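Local coordinates for cellulase IBT99 (Metagenomes, PDB 6WBT), which hydrolyses 6-phospho-alpha-glucosides as a family 4 glycosidase, an enzyme class that works with bound NAD and a divalent metal ion, at the interface of chains A and B. Coordinates in Å, arbitrary orientation; residue numbers count along the deposited sequence, not the author numbering. Chains: chain A/B, cellulase IBT99.

The interface of chains A and B. Residues chain A 257-258, 260, 381-382; chain B 395, 406, 409-410.
In a two-fold interface of the deposited tetramer, probably a subunit contact of this family 4 glycosidase, helix 405-414 of chain B packs against the end of helix 251-257, the loop after it and the start of helix 380-402 in chain A. The selenomethionine B:Met410, which buries 79 Å², lies along the angle formed by the packed rings of A:Phe258 and A:Phe381. Its CG lies anti to the carbonyl carbon (chi1 -76°), and the chain runs extended from there (chi3 168°), sliding past A:Phe258 in the opposite direction and crossing A:Phe381 at about a right angle. CG sits over one face of the A:Phe381 ring, 3.7 Å from its centroid in a CH-pi contact, and also lies 3.6 Å from A:Phe258 CD1. Further out, the selenium rests on A:Phe381 CB at 3.6 Å, and the methyl CE reaches A:Asp260 OD2 at 3.4 Å. That carboxylate oxygen accepts, through its anti lone pair, a hydrogen bond from the phenol A:Tyr382 OH (3.1 Å), which helps fix the acid beside the methyl. A:Phe381 turns its CD2 edge onto the A:Tyr382 ring face, over its centre. B:Leu395 CD1, from helix 380-402 of chain B, meets A:Phe381 CD1 (3.7 Å). At the other end, the bent selenomethionine A:Met257 (chi3 69°) crosses B:Leu409 roughly perpendicularly, its CE lying against both leucine methyls. Extended B:Glu406 lays CG and CD against A:Met257 O, with OE1 next to A:Phe258 CA and 4.0 Å from A:Asp260 OD2, a like-charge approach that might raise the pKa of one acid.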
HETATM    1  N   MSE A 257       0.759  23.706 -21.983  1.00 53.81           N
HETATM    2  CA  MSE A 257       1.108  24.018 -20.601  1.00 54.80           C
HETATM    3  C   MSE A 257       1.662  22.790 -19.885  1.00 52.73           C
HETATM    4  O   MSE A 257       2.606  22.891 -19.102  1.00 53.21           O
HETATM    5  CB  MSE A 257      -0.112  24.563 -19.855  1.00 55.87           C
HETATM    6  CG  MSE A 257      -0.711  25.811 -20.485  1.00 56.55           C
HETATM    7 SE   MSE A 257      -2.417  26.338 -19.701  0.70 54.96          SE
HETATM    8  CE  MSE A 257      -1.789  26.895 -17.944  1.00 54.27           C
ATOM      9  N   PHE A 258       1.069  21.632 -20.164  1.00 49.67           N
ATOM     10  CA  PHE A 258       1.484  20.360 -19.580  1.00 48.69           C
ATOM     11  C   PHE A 258       1.955  19.462 -20.716  1.00 49.26           C
ATOM     12  O   PHE A 258       1.140  18.974 -21.506  1.00 49.98           O
ATOM     13  CB  PHE A 258       0.339  19.726 -18.792  1.00 49.25           C
ATOM     14  CG  PHE A 258      -0.405  20.701 -17.922  1.00 50.17           C
ATOM     15  CD1 PHE A 258       0.146  21.154 -16.736  1.00 50.78           C
ATOM     16  CD2 PHE A 258      -1.653  21.172 -18.297  1.00 50.21           C
ATOM     17  CE1 PHE A 258      -0.534  22.056 -15.937  1.00 49.96           C
ATOM     18  CE2 PHE A 258      -2.339  22.072 -17.502  1.00 50.77           C
ATOM     19  CZ  PHE A 258      -1.779  22.515 -16.321  1.00 50.20           C
ATOM     20  N   ASP A 260       3.765  16.536 -20.736  1.00 48.21           N
ATOM     21  CA  ASP A 260       4.069  15.121 -20.543  1.00 45.41           C
ATOM     22  C   ASP A 260       3.294  14.251 -21.525  1.00 43.44           C
ATOM     23  O   ASP A 260       3.883  13.490 -22.300  1.00 42.95           O
ATOM     24  CB  ASP A 260       3.765  14.709 -19.101  1.00 46.60           C
ATOM     25  CG  ASP A 260       4.729  15.315 -18.102  1.00 49.37           C
ATOM     26  OD1 ASP A 260       5.949  15.313 -18.373  1.00 50.56           O
ATOM     27  OD2 ASP A 260       4.267  15.794 -17.045  1.00 50.50           O
ATOM     28  N   PHE A 381       1.344  15.039 -10.431  1.00 37.56           N
ATOM     29  CA  PHE A 381       0.339  15.966 -10.949  1.00 36.39           C
ATOM     30  C   PHE A 381      -0.917  15.244 -11.416  1.00 33.80           C
ATOM     31  O   PHE A 381      -2.021  15.790 -11.312  1.00 32.56           O
ATOM     32  CB  PHE A 381       0.923  16.796 -12.092  1.00 35.56           C
ATOM     33  CG  PHE A 381      -0.098  17.624 -12.820  1.00 36.21           C
ATOM     34  CD1 PHE A 381      -0.733  18.679 -12.187  1.00 34.83           C
ATOM     35  CD2 PHE A 381      -0.424  17.348 -14.138  1.00 37.93           C
ATOM     36  CE1 PHE A 381      -1.672  19.443 -12.852  1.00 35.77           C
ATOM     37  CE2 PHE A 381      -1.362  18.108 -14.810  1.00 37.52           C
ATOM     38  CZ  PHE A 381      -1.988  19.158 -14.166  1.00 36.17           C
ATOM     39  N   TYR A 382      -0.775  14.025 -11.928  1.00 32.99           N
ATOM     40  CA  TYR A 382      -1.921  13.269 -12.411  1.00 31.62           C
ATOM     41  C   TYR A 382      -2.541  12.390 -11.336  1.00 32.59           C
ATOM     42  O   TYR A 382      -3.708  12.005 -11.468  1.00 35.24           O
ATOM     43  CB  TYR A 382      -1.509  12.422 -13.616  1.00 33.23           C
ATOM     44  CG  TYR A 382      -0.790  13.237 -14.666  1.00 36.92           C
ATOM     45  CD1 TYR A 382      -1.497  13.951 -15.620  1.00 37.99           C
ATOM     46  CD2 TYR A 382       0.594  13.312 -14.685  1.00 38.24           C
ATOM     47  CE1 TYR A 382      -0.846  14.706 -16.574  1.00 39.87           C
ATOM     48  CE2 TYR A 382       1.256  14.063 -15.636  1.00 40.09           C
ATOM     49  CZ  TYR A 382       0.530  14.758 -16.578  1.00 42.30           C
ATOM     50  OH  TYR A 382       1.177  15.511 -17.527  1.00 45.37           O
TER
ATOM     51  N   LEU B 395       4.066  19.326  -5.635  1.00 44.93           N
ATOM     52  CA  LEU B 395       4.509  19.832  -6.929  1.00 45.57           C
ATOM     53  C   LEU B 395       5.282  21.136  -6.781  1.00 47.14           C
ATOM     54  O   LEU B 395       6.244  21.381  -7.517  1.00 47.30           O
ATOM     55  CB  LEU B 395       3.310  20.025  -7.857  1.00 45.09           C
ATOM     56  CG  LEU B 395       2.669  18.760  -8.428  1.00 44.71           C
ATOM     57  CD1 LEU B 395       1.356  19.095  -9.118  1.00 44.17           C
ATOM     58  CD2 LEU B 395       3.620  18.064  -9.388  1.00 45.72           C
ATOM     59  N   GLU B 406       7.024  24.372 -15.298  1.00 50.77           N
ATOM     60  CA  GLU B 406       5.816  23.572 -15.480  1.00 50.05           C
ATOM     61  C   GLU B 406       5.351  22.965 -14.163  1.00 46.71           C
ATOM     62  O   GLU B 406       4.144  22.846 -13.921  1.00 44.89           O
ATOM     63  CB  GLU B 406       6.066  22.479 -16.519  1.00 52.50           C
ATOM     64  CG  GLU B 406       4.811  21.760 -16.986  1.00 54.27           C
ATOM     65  CD  GLU B 406       5.090  20.772 -18.104  1.00 55.77           C
ATOM     66  OE1 GLU B 406       4.529  19.656 -18.073  1.00 54.35           O
ATOM     67  OE2 GLU B 406       5.877  21.110 -19.012  1.00 57.95           O
ATOM     68  N   LEU B 409       3.598  25.630 -12.344  1.00 46.56           N
ATOM     69  CA  LEU B 409       2.295  25.814 -12.972  1.00 47.77           C
ATOM     70  C   LEU B 409       1.333  24.699 -12.580  1.00 47.04           C
ATOM     71  O   LEU B 409       0.143  24.948 -12.355  1.00 47.31           O
ATOM     72  CB  LEU B 409       2.455  25.876 -14.491  1.00 48.41           C
ATOM     73  CG  LEU B 409       1.172  25.972 -15.318  1.00 48.57           C
ATOM     74  CD1 LEU B 409       0.445  27.275 -15.028  1.00 50.11           C
ATOM     75  CD2 LEU B 409       1.489  25.842 -16.798  1.00 48.68           C
HETATM   76  N   MSE B 410       1.831  23.470 -12.494  1.00 45.29           N
HETATM   77  CA  MSE B 410       1.022  22.332 -12.073  1.00 42.83           C
HETATM   78  C   MSE B 410       0.537  22.503 -10.638  1.00 40.81           C
HETATM   79  O   MSE B 410      -0.603  22.169 -10.314  1.00 41.06           O
HETATM   80  CB  MSE B 410       1.819  21.035 -12.210  1.00 41.40           C
HETATM   81  CG  MSE B 410       1.950  20.530 -13.638  1.00 39.68           C
HETATM   82 SE   MSE B 410       3.182  19.026 -13.785  0.64 40.29          SE
HETATM   83  CE  MSE B 410       2.755  18.460 -15.600  1.00 40.97           C
TER